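Long-range contacts in hypothetical protein (Psychrobacter arcticus, PDB 2I9W), which is of unknown function but binds two zinc ions, one in an N-terminal site and one in a SEC-C motif, flanking a cystatin-like (NTF2-like) domain: residues C9-N14 / D28-Y33; T59-F64 / T96-L101; Q81-I86 / P156-S161; K112-V117 / R178-Y183; E118-F123 / A131-S136. One frame throughout, in Å; residues are numbered along the deposited sequence.

Contact 1: C9-N14 / D28-Y33; sequences CPCQIN and DCCQPY. With ZN (zinc ion), chain B.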
# COMPACT_ATOMS: atom_id res chain seq x y z
N CYS A 9 -6.34 1.63 15.19
CA CYS A 9 -5.82 1.10 13.93
C CYS A 9 -4.37 1.57 13.74
O CYS A 9 -4.05 2.73 13.98
CB CYS A 9 -6.66 1.52 12.75
SG CYS A 9 -6.23 0.56 11.28
N PRO A 10 -3.47 0.68 13.30
CA PRO A 10 -2.11 1.21 13.16
C PRO A 10 -2.01 2.46 12.30
O PRO A 10 -1.23 3.34 12.64
CB PRO A 10 -1.33 0.04 12.58
CG PRO A 10 -2.05 -1.16 13.03
CD PRO A 10 -3.51 -0.77 13.07
N CYS A 11 -2.80 2.56 11.24
CA CYS A 11 -2.69 3.72 10.32
C CYS A 11 -3.16 5.02 10.93
O CYS A 11 -2.95 6.09 10.33
CB CYS A 11 -3.43 3.48 9.00
SG CYS A 11 -5.15 3.85 9.06
N GLN A 12 -3.82 4.93 12.08
CA GLN A 12 -4.36 6.08 12.80
C GLN A 12 -3.40 6.60 13.86
O GLN A 12 -3.69 7.61 14.49
CB GLN A 12 -5.67 5.71 13.48
CG GLN A 12 -6.74 5.27 12.53
CD GLN A 12 -7.46 6.41 11.88
OE1 GLN A 12 -8.04 7.25 12.56
NE2 GLN A 12 -7.47 6.42 10.55
N ILE A 13 -2.28 5.91 14.06
CA ILE A 13 -1.23 6.39 14.95
C ILE A 13 -0.31 7.38 14.21
O ILE A 13 0.39 7.02 13.28
CB ILE A 13 -0.47 5.17 15.55
CG1 ILE A 13 -1.46 4.42 16.46
CG2 ILE A 13 0.75 5.66 16.38
CD1 ILE A 13 -1.12 3.03 16.71
N ASN A 14 -0.36 8.64 14.60
CA ASN A 14 0.38 9.66 13.88
C ASN A 14 1.17 10.54 14.87
O ASN A 14 0.59 11.42 15.52
CB ASN A 14 -0.55 10.50 13.01
CG ASN A 14 0.17 11.61 12.27
OD1 ASN A 14 1.40 11.81 12.42
ND2 ASN A 14 -0.58 12.33 11.47
N ASP A 28 -12.74 -0.86 12.80
CA ASP A 28 -13.53 0.19 12.19
C ASP A 28 -12.79 0.89 11.07
O ASP A 28 -13.31 1.85 10.53
CB ASP A 28 -13.91 1.24 13.26
CG ASP A 28 -14.84 0.70 14.29
OD1 ASP A 28 -15.74 -0.06 13.88
OD2 ASP A 28 -14.64 1.01 15.48
N CYS A 29 -11.57 0.44 10.77
CA CYS A 29 -10.70 1.11 9.80
C CYS A 29 -10.13 0.09 8.78
O CYS A 29 -10.82 -0.25 7.81
CB CYS A 29 -9.59 1.91 10.53
SG CYS A 29 -8.58 2.98 9.46
N CYS A 30 -8.92 -0.46 9.02
CA CYS A 30 -8.26 -1.30 8.04
C CYS A 30 -8.72 -2.77 8.06
O CYS A 30 -8.58 -3.49 7.05
CB CYS A 30 -6.75 -1.21 8.28
SG CYS A 30 -5.97 0.37 7.72
N GLN A 31 -9.24 -3.25 9.20
CA GLN A 31 -9.50 -4.69 9.35
C GLN A 31 -10.44 -5.23 8.26
O GLN A 31 -10.20 -6.28 7.73
CB GLN A 31 -10.02 -5.02 10.74
CG GLN A 31 -10.16 -6.49 10.94
CD GLN A 31 -10.60 -6.85 12.34
OE1 GLN A 31 -10.82 -5.98 13.18
NE2 GLN A 31 -10.73 -8.12 12.59
N PRO A 32 -11.54 -4.51 7.92
CA PRO A 32 -12.39 -5.03 6.84
C PRO A 32 -11.69 -5.32 5.49
O PRO A 32 -12.07 -6.25 4.76
CB PRO A 32 -13.46 -3.92 6.69
CG PRO A 32 -13.47 -3.24 8.02
CD PRO A 32 -12.05 -3.24 8.48
N TYR A 33 -10.67 -4.52 5.19
CA TYR A 33 -9.95 -4.61 3.95
C TYR A 33 -9.02 -5.79 4.04
O TYR A 33 -8.89 -6.54 3.10
CB TYR A 33 -9.23 -3.27 3.66
CG TYR A 33 -10.25 -2.20 3.50
CD1 TYR A 33 -10.91 -2.04 2.29
CD2 TYR A 33 -10.64 -1.42 4.56
CE1 TYR A 33 -11.89 -1.11 2.14
CE2 TYR A 33 -11.66 -0.50 4.44
CZ TYR A 33 -12.29 -0.36 3.22
OH TYR A 33 -13.28 0.57 3.04
ZN ZN B . -6.50 1.93 9.42

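Contact 2: T59-F64 / T96-L101; sequences TRYSAF and TDWAGL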
# COMPACT_ATOMS: atom_id res chain seq x y z
N THR A 59 -3.95 0.88 4.42
CA THR A 59 -4.14 -0.58 4.67
C THR A 59 -2.83 -1.35 4.52
O THR A 59 -2.61 -2.31 5.25
CB THR A 59 -5.26 -1.22 3.77
OG1 THR A 59 -4.86 -1.17 2.37
CG2 THR A 59 -6.63 -0.53 4.01
N ARG A 60 -1.97 -0.96 3.60
CA ARG A 60 -0.66 -1.63 3.50
C ARG A 60 0.24 -1.39 4.73
O ARG A 60 0.83 -2.29 5.27
CB ARG A 60 0.04 -1.28 2.18
CG ARG A 60 -0.66 -1.79 0.90
CD ARG A 60 0.05 -1.24 -0.36
NE ARG A 60 1.51 -1.47 -0.36
CZ ARG A 60 2.11 -2.61 -0.72
NH1 ARG A 60 1.39 -3.64 -1.14
NH2 ARG A 60 3.44 -2.69 -0.67
N TYR A 61 0.33 -0.14 5.15
CA TYR A 61 1.04 0.21 6.38
C TYR A 61 0.55 -0.64 7.57
O TYR A 61 1.33 -1.25 8.28
CB TYR A 61 0.87 1.71 6.69
CG TYR A 61 1.45 2.01 8.04
CD1 TYR A 61 2.80 2.15 8.19
CD2 TYR A 61 0.64 2.07 9.17
CE1 TYR A 61 3.38 2.36 9.45
CE2 TYR A 61 1.19 2.26 10.42
CZ TYR A 61 2.58 2.40 10.57
OH TYR A 61 3.14 2.62 11.81
N SER A 62 -0.76 -0.70 7.74
CA SER A 62 -1.36 -1.50 8.84
C SER A 62 -1.03 -2.99 8.68
O SER A 62 -0.83 -3.69 9.67
CB SER A 62 -2.87 -1.28 8.86
OG SER A 62 -3.10 0.08 9.16
N ALA A 63 -0.91 -3.46 7.43
CA ALA A 63 -0.51 -4.85 7.17
C ALA A 63 0.97 -5.06 7.54
O ALA A 63 1.33 -6.13 7.96
CB ALA A 63 -0.80 -5.23 5.70
N PHE A 64 1.81 -4.05 7.38
CA PHE A 64 3.22 -4.13 7.86
C PHE A 64 3.23 -4.28 9.38
O PHE A 64 3.81 -5.21 9.95
CB PHE A 64 4.02 -2.89 7.43
CG PHE A 64 4.31 -2.83 5.95
CD1 PHE A 64 4.76 -3.98 5.30
CD2 PHE A 64 4.19 -1.67 5.23
CE1 PHE A 64 5.05 -3.97 3.95
CE2 PHE A 64 4.48 -1.67 3.85
CZ PHE A 64 4.89 -2.83 3.24
N THR A 96 10.79 -4.55 12.25
CA THR A 96 10.78 -3.10 12.29
C THR A 96 9.88 -2.69 13.45
O THR A 96 8.78 -3.25 13.60
CB THR A 96 10.27 -2.50 10.95
OG1 THR A 96 11.15 -2.92 9.88
CG2 THR A 96 10.19 -0.97 10.99
N ASP A 97 10.35 -1.74 14.26
CA ASP A 97 9.59 -1.27 15.41
C ASP A 97 8.73 -0.08 14.97
O ASP A 97 9.02 1.06 15.25
CB ASP A 97 10.53 -0.91 16.56
CG ASP A 97 9.83 -0.77 17.90
OD1 ASP A 97 8.58 -0.65 17.95
OD2 ASP A 97 10.55 -0.74 18.91
N TRP A 98 7.63 -0.39 14.30
CA TRP A 98 6.75 0.64 13.74
C TRP A 98 6.19 1.60 14.81
O TRP A 98 5.83 1.18 15.93
CB TRP A 98 5.62 -0.05 12.99
CG TRP A 98 6.08 -0.96 11.88
CD1 TRP A 98 6.12 -2.34 11.89
CD2 TRP A 98 6.61 -0.55 10.62
NE1 TRP A 98 6.64 -2.81 10.69
CE2 TRP A 98 6.94 -1.73 9.90
CE3 TRP A 98 6.86 0.69 10.02
CZ2 TRP A 98 7.48 -1.70 8.63
CZ3 TRP A 98 7.38 0.72 8.74
CH2 TRP A 98 7.69 -0.47 8.06
N ALA A 99 6.13 2.88 14.49
CA ALA A 99 5.69 3.92 15.43
C ALA A 99 4.66 4.89 14.90
O ALA A 99 4.32 5.86 15.59
CB ALA A 99 6.91 4.71 15.94
N GLY A 100 4.13 4.65 13.71
CA GLY A 100 3.09 5.50 13.17
C GLY A 100 3.22 5.87 11.70
O GLY A 100 4.22 5.58 11.04
N LEU A 101 2.20 6.55 11.22
CA LEU A 101 2.02 6.99 9.83
C LEU A 101 1.54 8.43 9.74
O LEU A 101 0.62 8.82 10.47
CB LEU A 101 1.01 6.08 9.11
CG LEU A 101 0.75 6.41 7.63
CD1 LEU A 101 2.03 6.10 6.81
CD2 LEU A 101 -0.54 5.68 7.09

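Contact 3: Q81-I86 / P156-S161; sequences QDLLDI and PTVSMS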
# COMPACT_ATOMS: atom_id res chain seq x y z
N GLN A 81 3.98 -9.72 -8.50
CA GLN A 81 3.75 -10.47 -7.29
C GLN A 81 4.69 -11.66 -7.15
O GLN A 81 5.20 -11.89 -6.08
CB GLN A 81 2.31 -10.94 -7.20
CG GLN A 81 1.37 -9.79 -6.89
CD GLN A 81 -0.09 -10.22 -6.80
OE1 GLN A 81 -0.38 -11.39 -6.81
NE2 GLN A 81 -1.00 -9.26 -6.77
N ASP A 82 4.90 -12.39 -8.24
CA ASP A 82 5.86 -13.51 -8.26
C ASP A 82 7.33 -13.09 -8.07
O ASP A 82 8.19 -13.94 -7.89
CB ASP A 82 5.73 -14.32 -9.56
CG ASP A 82 4.46 -15.15 -9.61
OD1 ASP A 82 3.69 -15.17 -8.61
OD2 ASP A 82 4.23 -15.79 -10.67
N LEU A 83 7.61 -11.81 -8.12
CA LEU A 83 8.94 -11.29 -7.86
C LEU A 83 9.17 -10.97 -6.39
O LEU A 83 10.29 -10.68 -6.02
CB LEU A 83 9.19 -10.03 -8.70
CG LEU A 83 9.14 -10.22 -10.24
CD1 LEU A 83 9.47 -8.90 -10.93
CD2 LEU A 83 10.03 -11.32 -10.73
N LEU A 84 8.12 -11.00 -5.57
CA LEU A 84 8.24 -10.69 -4.13
C LEU A 84 8.59 -11.95 -3.35
O LEU A 84 8.29 -13.04 -3.81
CB LEU A 84 6.93 -10.11 -3.60
CG LEU A 84 6.39 -8.88 -4.32
CD1 LEU A 84 4.98 -8.56 -3.82
CD2 LEU A 84 7.40 -7.72 -4.12
N ASP A 85 9.26 -11.79 -2.21
CA ASP A 85 9.67 -12.89 -1.35
C ASP A 85 8.90 -12.67 -0.07
O ASP A 85 9.23 -11.81 0.74
CB ASP A 85 11.19 -12.86 -1.12
CG ASP A 85 11.68 -13.92 -0.15
OD1 ASP A 85 10.90 -14.46 0.67
OD2 ASP A 85 12.88 -14.21 -0.20
N ILE A 86 7.83 -13.44 0.11
CA ILE A 86 6.86 -13.17 1.16
C ILE A 86 7.50 -13.39 2.54
O ILE A 86 7.22 -12.69 3.50
CB ILE A 86 5.59 -14.06 0.97
CG1 ILE A 86 4.48 -13.65 1.93
CG2 ILE A 86 5.93 -15.51 1.13
CD1 ILE A 86 3.11 -13.99 1.42
N PRO A 156 8.74 -0.18 -6.67
CA PRO A 156 9.91 0.31 -7.41
C PRO A 156 11.19 -0.43 -7.05
O PRO A 156 12.23 -0.14 -7.63
CB PRO A 156 10.01 1.77 -6.95
CG PRO A 156 9.60 1.71 -5.57
CD PRO A 156 8.54 0.62 -5.45
N THR A 157 11.12 -1.39 -6.12
CA THR A 157 12.32 -2.10 -5.66
C THR A 157 12.58 -3.44 -6.38
O THR A 157 13.71 -3.92 -6.39
CB THR A 157 12.26 -2.37 -4.13
OG1 THR A 157 11.28 -3.39 -3.88
CG2 THR A 157 11.90 -1.09 -3.30
N VAL A 158 11.57 -4.05 -6.99
CA VAL A 158 11.76 -5.36 -7.65
C VAL A 158 12.48 -5.21 -8.99
O VAL A 158 12.21 -4.29 -9.77
CB VAL A 158 10.41 -6.11 -7.85
CG1 VAL A 158 9.80 -6.44 -6.51
CG2 VAL A 158 9.46 -5.30 -8.64
N SER A 159 13.42 -6.12 -9.25
CA SER A 159 14.19 -6.09 -10.50
C SER A 159 13.38 -6.76 -11.61
O SER A 159 12.90 -7.88 -11.47
CB SER A 159 15.59 -6.71 -10.31
OG SER A 159 15.68 -8.05 -10.77
N MSE A 160 13.21 -6.06 -12.72
CA MSE A 160 12.41 -6.56 -13.85
C MSE A 160 13.12 -6.23 -15.12
O MSE A 160 13.86 -5.27 -15.19
CB MSE A 160 11.06 -5.89 -13.89
CG MSE A 160 10.31 -5.90 -12.60
SE MSE A 160 8.58 -5.04 -12.89
CE MSE A 160 7.59 -6.63 -13.56
N SER A 161 12.89 -7.05 -16.13
CA SER A 161 13.47 -6.82 -17.42
C SER A 161 12.27 -6.66 -18.36
O SER A 161 11.88 -7.60 -19.04
CB SER A 161 14.40 -7.99 -17.79
OG SER A 161 15.62 -7.98 -17.02

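Contact 4: K112-V117 / R178-Y183; sequences KRHAQV and RCCGMY. With ZN (zinc ion), chain C.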
# COMPACT_ATOMS: atom_id res chain seq x y z
N LYS A 112 -4.50 9.44 -15.91
CA LYS A 112 -5.78 8.79 -16.13
C LYS A 112 -5.93 7.54 -15.29
O LYS A 112 -7.03 7.21 -14.89
CB LYS A 112 -5.94 8.41 -17.60
CG LYS A 112 -7.27 7.79 -17.95
N ARG A 113 -4.83 6.84 -15.03
CA ARG A 113 -4.93 5.58 -14.28
C ARG A 113 -3.99 5.46 -13.09
O ARG A 113 -3.92 4.37 -12.45
CB ARG A 113 -4.74 4.41 -15.24
CG ARG A 113 -3.42 4.40 -15.95
CD ARG A 113 -3.43 3.43 -17.19
NE ARG A 113 -4.65 3.38 -18.02
CZ ARG A 113 -4.88 4.03 -19.17
NH1 ARG A 113 -4.04 4.92 -19.72
NH2 ARG A 113 -6.03 3.82 -19.79
N HIS A 114 -3.27 6.53 -12.75
CA HIS A 114 -2.35 6.50 -11.60
C HIS A 114 -2.62 7.54 -10.54
O HIS A 114 -3.20 8.60 -10.80
CB HIS A 114 -0.93 6.73 -12.04
CG HIS A 114 -0.43 5.72 -12.99
ND1 HIS A 114 -0.54 5.87 -14.35
CD2 HIS A 114 0.20 4.54 -12.79
CE1 HIS A 114 -0.03 4.82 -14.94
NE2 HIS A 114 0.46 4.01 -14.03
N ALA A 115 -2.13 7.23 -9.34
CA ALA A 115 -2.24 8.12 -8.21
C ALA A 115 -0.92 7.98 -7.44
O ALA A 115 -0.24 6.96 -7.51
CB ALA A 115 -3.44 7.73 -7.34
N GLN A 116 -0.60 9.02 -6.69
CA GLN A 116 0.48 9.01 -5.75
C GLN A 116 -0.00 9.38 -4.33
O GLN A 116 -0.98 10.06 -4.12
CB GLN A 116 1.61 9.94 -6.21
CG GLN A 116 2.60 9.25 -7.13
CD GLN A 116 3.67 10.14 -7.72
OE1 GLN A 116 3.64 11.36 -7.63
NE2 GLN A 116 4.63 9.50 -8.40
N VAL A 117 0.76 8.88 -3.38
CA VAL A 117 0.60 9.14 -1.95
C VAL A 117 2.02 9.36 -1.41
O VAL A 117 2.90 8.47 -1.56
CB VAL A 117 -0.00 7.94 -1.20
CG1 VAL A 117 -0.19 8.25 0.30
CG2 VAL A 117 -1.32 7.49 -1.87
N ARG A 178 4.91 4.87 -21.61
CA ARG A 178 3.86 5.92 -21.57
C ARG A 178 2.82 5.58 -20.49
O ARG A 178 1.67 6.11 -20.49
CB ARG A 178 3.16 6.05 -22.93
CG ARG A 178 3.96 6.85 -23.96
CD ARG A 178 3.88 8.39 -23.77
NE ARG A 178 2.56 8.97 -24.10
CZ ARG A 178 2.28 10.27 -24.00
NH1 ARG A 178 3.20 11.15 -23.59
NH2 ARG A 178 1.05 10.72 -24.29
N CYS A 179 3.20 4.67 -19.59
CA CYS A 179 2.27 4.18 -18.56
C CYS A 179 3.00 3.99 -17.24
O CYS A 179 3.49 4.95 -16.72
CB CYS A 179 1.52 2.90 -19.00
SG CYS A 179 0.02 2.49 -18.06
N CYS A 180 3.10 2.77 -16.71
CA CYS A 180 3.70 2.58 -15.37
C CYS A 180 5.20 2.88 -15.36
O CYS A 180 5.76 3.24 -14.32
CB CYS A 180 3.36 1.19 -14.84
SG CYS A 180 1.58 0.96 -14.50
N GLY A 181 5.84 2.77 -16.53
CA GLY A 181 7.25 3.12 -16.70
C GLY A 181 7.57 4.61 -16.55
O GLY A 181 8.74 4.96 -16.36
N MSE A 182 6.55 5.48 -16.64
CA MSE A 182 6.69 6.89 -16.28
C MSE A 182 7.07 7.04 -14.81
O MSE A 182 7.69 8.03 -14.40
CB MSE A 182 5.39 7.67 -16.50
CG MSE A 182 4.90 7.87 -17.93
SE MSE A 182 6.12 8.92 -19.00
CE MSE A 182 6.76 10.13 -17.60
N TYR A 183 6.67 6.06 -13.99
CA TYR A 183 6.71 6.23 -12.54
C TYR A 183 7.58 5.20 -11.83
O TYR A 183 8.06 5.50 -10.74
CB TYR A 183 5.30 6.25 -11.98
CG TYR A 183 4.38 7.21 -12.70
CD1 TYR A 183 4.57 8.57 -12.60
CD2 TYR A 183 3.32 6.74 -13.50
CE1 TYR A 183 3.73 9.48 -13.26
CE2 TYR A 183 2.48 7.65 -14.17
CZ TYR A 183 2.68 9.02 -14.03
OH TYR A 183 1.89 9.96 -14.70
ZN ZN C . 0.69 0.62 -16.67

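Contact 5: E118-F123 / A131-S136; sequences EFKAYF and AHHELS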
# COMPACT_ATOMS: atom_id res chain seq x y z
N GLU A 118 2.23 10.51 -0.78
CA GLU A 118 3.49 10.86 -0.10
C GLU A 118 3.20 10.67 1.39
O GLU A 118 2.21 11.17 1.91
CB GLU A 118 3.86 12.32 -0.37
CG GLU A 118 5.12 12.79 0.32
CD GLU A 118 5.44 14.26 0.16
OE1 GLU A 118 4.77 14.96 -0.63
OE2 GLU A 118 6.36 14.72 0.87
N PHE A 119 4.09 9.97 2.08
CA PHE A 119 3.88 9.69 3.50
C PHE A 119 5.18 9.49 4.26
O PHE A 119 6.26 9.31 3.66
CB PHE A 119 2.98 8.46 3.63
CG PHE A 119 3.63 7.20 3.14
CD1 PHE A 119 3.51 6.82 1.80
CD2 PHE A 119 4.38 6.40 3.99
CE1 PHE A 119 4.12 5.66 1.36
CE2 PHE A 119 5.02 5.21 3.52
CZ PHE A 119 4.85 4.84 2.22
N LYS A 120 5.09 9.58 5.58
CA LYS A 120 6.19 9.25 6.46
C LYS A 120 5.77 8.08 7.33
O LYS A 120 4.73 8.15 8.02
CB LYS A 120 6.56 10.45 7.35
CG LYS A 120 7.13 11.59 6.56
CD LYS A 120 7.52 12.80 7.40
CE LYS A 120 8.05 13.87 6.46
NZ LYS A 120 8.71 15.00 7.15
N ALA A 121 6.53 7.01 7.26
CA ALA A 121 6.32 5.84 8.12
C ALA A 121 7.36 5.84 9.22
O ALA A 121 8.56 5.77 8.95
CB ALA A 121 6.42 4.55 7.31
N TYR A 122 6.91 5.92 10.48
CA TYR A 122 7.80 6.15 11.59
C TYR A 122 8.22 4.85 12.20
O TYR A 122 7.48 3.89 12.18
CB TYR A 122 7.14 7.03 12.68
CG TYR A 122 6.92 8.45 12.23
CD1 TYR A 122 5.82 8.80 11.47
CD2 TYR A 122 7.81 9.46 12.60
CE1 TYR A 122 5.59 10.13 11.06
CE2 TYR A 122 7.60 10.80 12.17
CZ TYR A 122 6.49 11.11 11.39
OH TYR A 122 6.26 12.41 11.00
N PHE A 123 9.43 4.79 12.74
CA PHE A 123 9.84 3.60 13.45
C PHE A 123 10.83 3.95 14.54
O PHE A 123 11.41 5.03 14.53
CB PHE A 123 10.38 2.54 12.48
CG PHE A 123 11.58 3.00 11.68
CD1 PHE A 123 11.40 3.70 10.48
CD2 PHE A 123 12.86 2.74 12.12
CE1 PHE A 123 12.46 4.15 9.77
CE2 PHE A 123 13.95 3.17 11.39
CZ PHE A 123 13.74 3.87 10.20
N ALA A 131 11.92 8.20 10.52
CA ALA A 131 10.86 8.07 9.53
C ALA A 131 11.40 7.76 8.16
O ALA A 131 12.49 8.22 7.82
CB ALA A 131 9.98 9.36 9.47
N HIS A 132 10.69 6.90 7.44
CA HIS A 132 10.87 6.66 6.01
C HIS A 132 9.99 7.64 5.29
O HIS A 132 8.77 7.53 5.41
CB HIS A 132 10.34 5.28 5.61
CG HIS A 132 11.09 4.14 6.20
ND1 HIS A 132 12.36 3.79 5.80
CD2 HIS A 132 10.72 3.21 7.12
CE1 HIS A 132 12.76 2.73 6.48
NE2 HIS A 132 11.78 2.35 7.28
N HIS A 133 10.58 8.57 4.54
CA HIS A 133 9.80 9.53 3.74
C HIS A 133 9.67 9.05 2.29
O HIS A 133 10.64 8.96 1.55
CB HIS A 133 10.45 10.91 3.79
CG HIS A 133 9.62 11.99 3.17
ND1 HIS A 133 10.13 13.25 2.91
CD2 HIS A 133 8.32 12.03 2.79
CE1 HIS A 133 9.19 14.01 2.40
NE2 HIS A 133 8.08 13.30 2.32
N GLU A 134 8.46 8.69 1.90
CA GLU A 134 8.25 7.91 0.73
C GLU A 134 7.26 8.61 -0.19
O GLU A 134 6.37 9.33 0.26
CB GLU A 134 7.71 6.54 1.14
CG GLU A 134 8.55 5.72 2.11
CD GLU A 134 9.80 5.11 1.50
OE1 GLU A 134 9.84 4.88 0.27
OE2 GLU A 134 10.76 4.84 2.26
N LEU A 135 7.47 8.47 -1.51
CA LEU A 135 6.47 8.82 -2.50
C LEU A 135 6.13 7.56 -3.29
O LEU A 135 6.95 7.08 -4.08
CB LEU A 135 6.97 9.92 -3.44
CG LEU A 135 6.00 10.41 -4.54
CD1 LEU A 135 4.73 11.03 -3.92
CD2 LEU A 135 6.67 11.41 -5.53
N SER A 136 4.93 7.03 -3.07
CA SER A 136 4.51 5.77 -3.68
C SER A 136 3.49 6.01 -4.80
O SER A 136 2.59 6.92 -4.71
CB SER A 136 3.93 4.88 -2.61
OG SER A 136 4.99 4.38 -1.80

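Contact 1: C9-N14 / D28-Y33
The side-chain amide of Q12 brings NE2 to 3.8 Å from C29 SG. Its other corner, OE1, is hydrogen-bonded to L24 N. The ring of Y33 has C29 O in its plane at the edge, and it meets H55 edge-to-face. Beside the Q12 amide a zinc ion is bound by four cysteine sulfurs. C9 SG and C29 SG each lie 2.3 Å from the zinc, C11 SG and C30 SG 2.4 Å. With SG anti to its own backbone N (chi1 -167°), C9 also packs its sulfur on C30 CB at 3.5 Å. C30 N donates a weak hydrogen bond to that same sulfur, over 3.7 Å. This is a four-cysteine zinc site built from a CPC pair and a CC pair. C11 lies in the short 3-10 turn 10-12, which follows C9. The second pair leads into helix 31-39. S62 of helix 53-66 touches both C9 and C30, and L101 of strand 97-107 packs on C11.

Contact 2: T59-F64 / T96-L101
Y61 makes its main contacts with L101, G100 and W98. L101 CB lies over the centre of its ring, 4.0 Å from the centroid, in a CH-pi contact. G100 N gives its hydroxyl a weak, bent hydrogen bond, 3.0 Å from N to OH. The ring edge turns toward the face of W98 in an offset edge-to-face pair, with the planes at 84°. Y61 CG is anti to the backbone N (chi1 173°), and the ring beyond it reaches the strand. An alanine here would probably leave a gap between L101 and W98 and cost G100 N this partner.

The W98 indole is covered on both sides. T96 CG2 lies over the centre of one face, 3.4 Å above the plane. F64 CB lies over the opposite face near the rim, 3.9 Å from W98 CZ2. The F64 and W98 rings are near parallel but slid apart, and W92 meets each of them edge-to-face. W98 NE1 is tied to A93 O. At G100 a CB would jam against the preceding carbonyl O, which calls for glycine where the Y61 hydroxyl meets the strand.

The axes of helix 59-64 and strand 97-101 run antiparallel, 9.8 Å apart. A long helix laid on an antiparallel sheet is the basic layout of the cystatin-like, NTF2-like fold, and an aromatic cluster fills this part of the interface.

Contact 3: Q81-I86 / P156-S161
L83 packs closely on M160, which is present as selenomethionine. L83 CD1 is 3.5 Å from M160 CG, and the two side chains cross at about a right angle. The same methyl sits 3.6 Å from the carbonyl oxygen S159 O. L83 CD1 is anti to CA (chi2 -177°), which stretches this branch toward the other loop. A second close point is L84, whose CD2 meets V158 CG1 at 3.6 Å.

Both segments are loops of the fold's periphery. Residues Q81 to L84 form a type I beta turn, closed by L84 N to Q81 O at 3.1 Å. D85 then takes the N-cap position of helix 86-95, with OD1 hydrogen-bonded to A88 N. The partner segment follows strand 149-153 and leads toward the SEC-C motif. The side chain of M160 lies about 8 Å from that of the zinc ligand C180.

The rest of the contact is looser. L83 CB and V158 CB are 4.2 Å apart. M160 CE comes within 4.0 Å of L83 CD1. L83 and S159 are exposed, and each touches a crystal neighbour. On the more covered side, L84 packs on V73 and T76, while V158 and M160 both touch Q80 of helix 78-81. M160 also touches I169.

Contact 4: K112-V117 / R178-Y183
C180 SG is held by two partners at once. It binds the zinc ion at 2.4 Å, and it accepts a hydrogen bond from H114 NE2 at 3.3 Å. That bond is nearly straight (167°), and the sulfur lies close to the plane of the imidazole, at its edge. The second ring nitrogen, ND1, is hydrogen-bonded to S111 OG. Both ring nitrogens thus have a partner, which probably fixes the rotation of the ring. An alanine in place of H114 would probably leave the C180 sulfur without its N-H partner and Y183 without the ring it packs on.

Y183 turns its edge to the imidazole face, with the planes at 57°. Its CE2 is 3.5 Å from H114 ND1. M182 CB covers one face of the tyrosine ring. R113 adds a second touch at the site, its CD lying 3.7 Å from C179 SG. C179 SG also binds the zinc, at 2.4 Å, and C168 and C170 complete the set of four sulfurs.

H114 thus acts as a second-shell residue from the sheet, joining the NTF2-like domain to the SEC-C zinc site. Its N-H probably offsets some of the negative charge on a metal-bound thiolate.

Contact 5: E118-F123 / A131-S136
E118 and H133 meet with carboxylate and imidazole nearly coplanar, 26° apart. H133 NE2 donates to the anti lone pair of E118 OE2 at 2.7 Å. E118 CG is anti to the backbone N (chi1 178°) and the chain is extended beyond it, carrying the carboxylate to H133. K120 comes over one face of the same imidazole, its CE 4.0 Å from the ring centroid. Further along this side of the sheet, A131 CB lies over the Y122 ring, 3.8 Å from CD2. Y122 OH is hydrogen-bonded to E102 OE1.

The other side carries F119, A121, H132 and E134. The F123 and H132 rings form an offset stack, planes 29° apart and centroids 4.5 Å apart. E134 CB sits over the F119 face, 3.5 Å from CZ, while S136 OG lies at the ring edge.

Between the two faces the backbones form an antiparallel hairpin. F119 with E134 and A121 with H132 are the hydrogen-bonded pairs. The bond from H132 N to A121 O measures 2.8 Å.

The E118 carboxylate would probably favour a protonated H133. The lysine may work against this, since K120 NZ is 4.8 Å from H133 ND1.

From the N terminus, contact 1 closes a short loop round the first zinc ion. Contact 2 brings helix 53-66 to strand 97-107, spanning three helices. Contacts 1 and 2 touch where L101 N probably hydrogen-bonds I13 O. Contact 3 opens within the span of contact 2 and crosses it. It joins the loop between helices 78-81 and 86-95 to the segment after the last strand. Contact 4 crosses contact 3 in turn and ties strand 114-125 to the SEC-C zinc site. Contact 5, the hairpin, nests inside both 3 and 4. Contacts 2, 4 and 5 reach the same antiparallel sheet. Contacts 1 and 4 lie on opposite sides of the chain's centre, about 26 Å apart between centres.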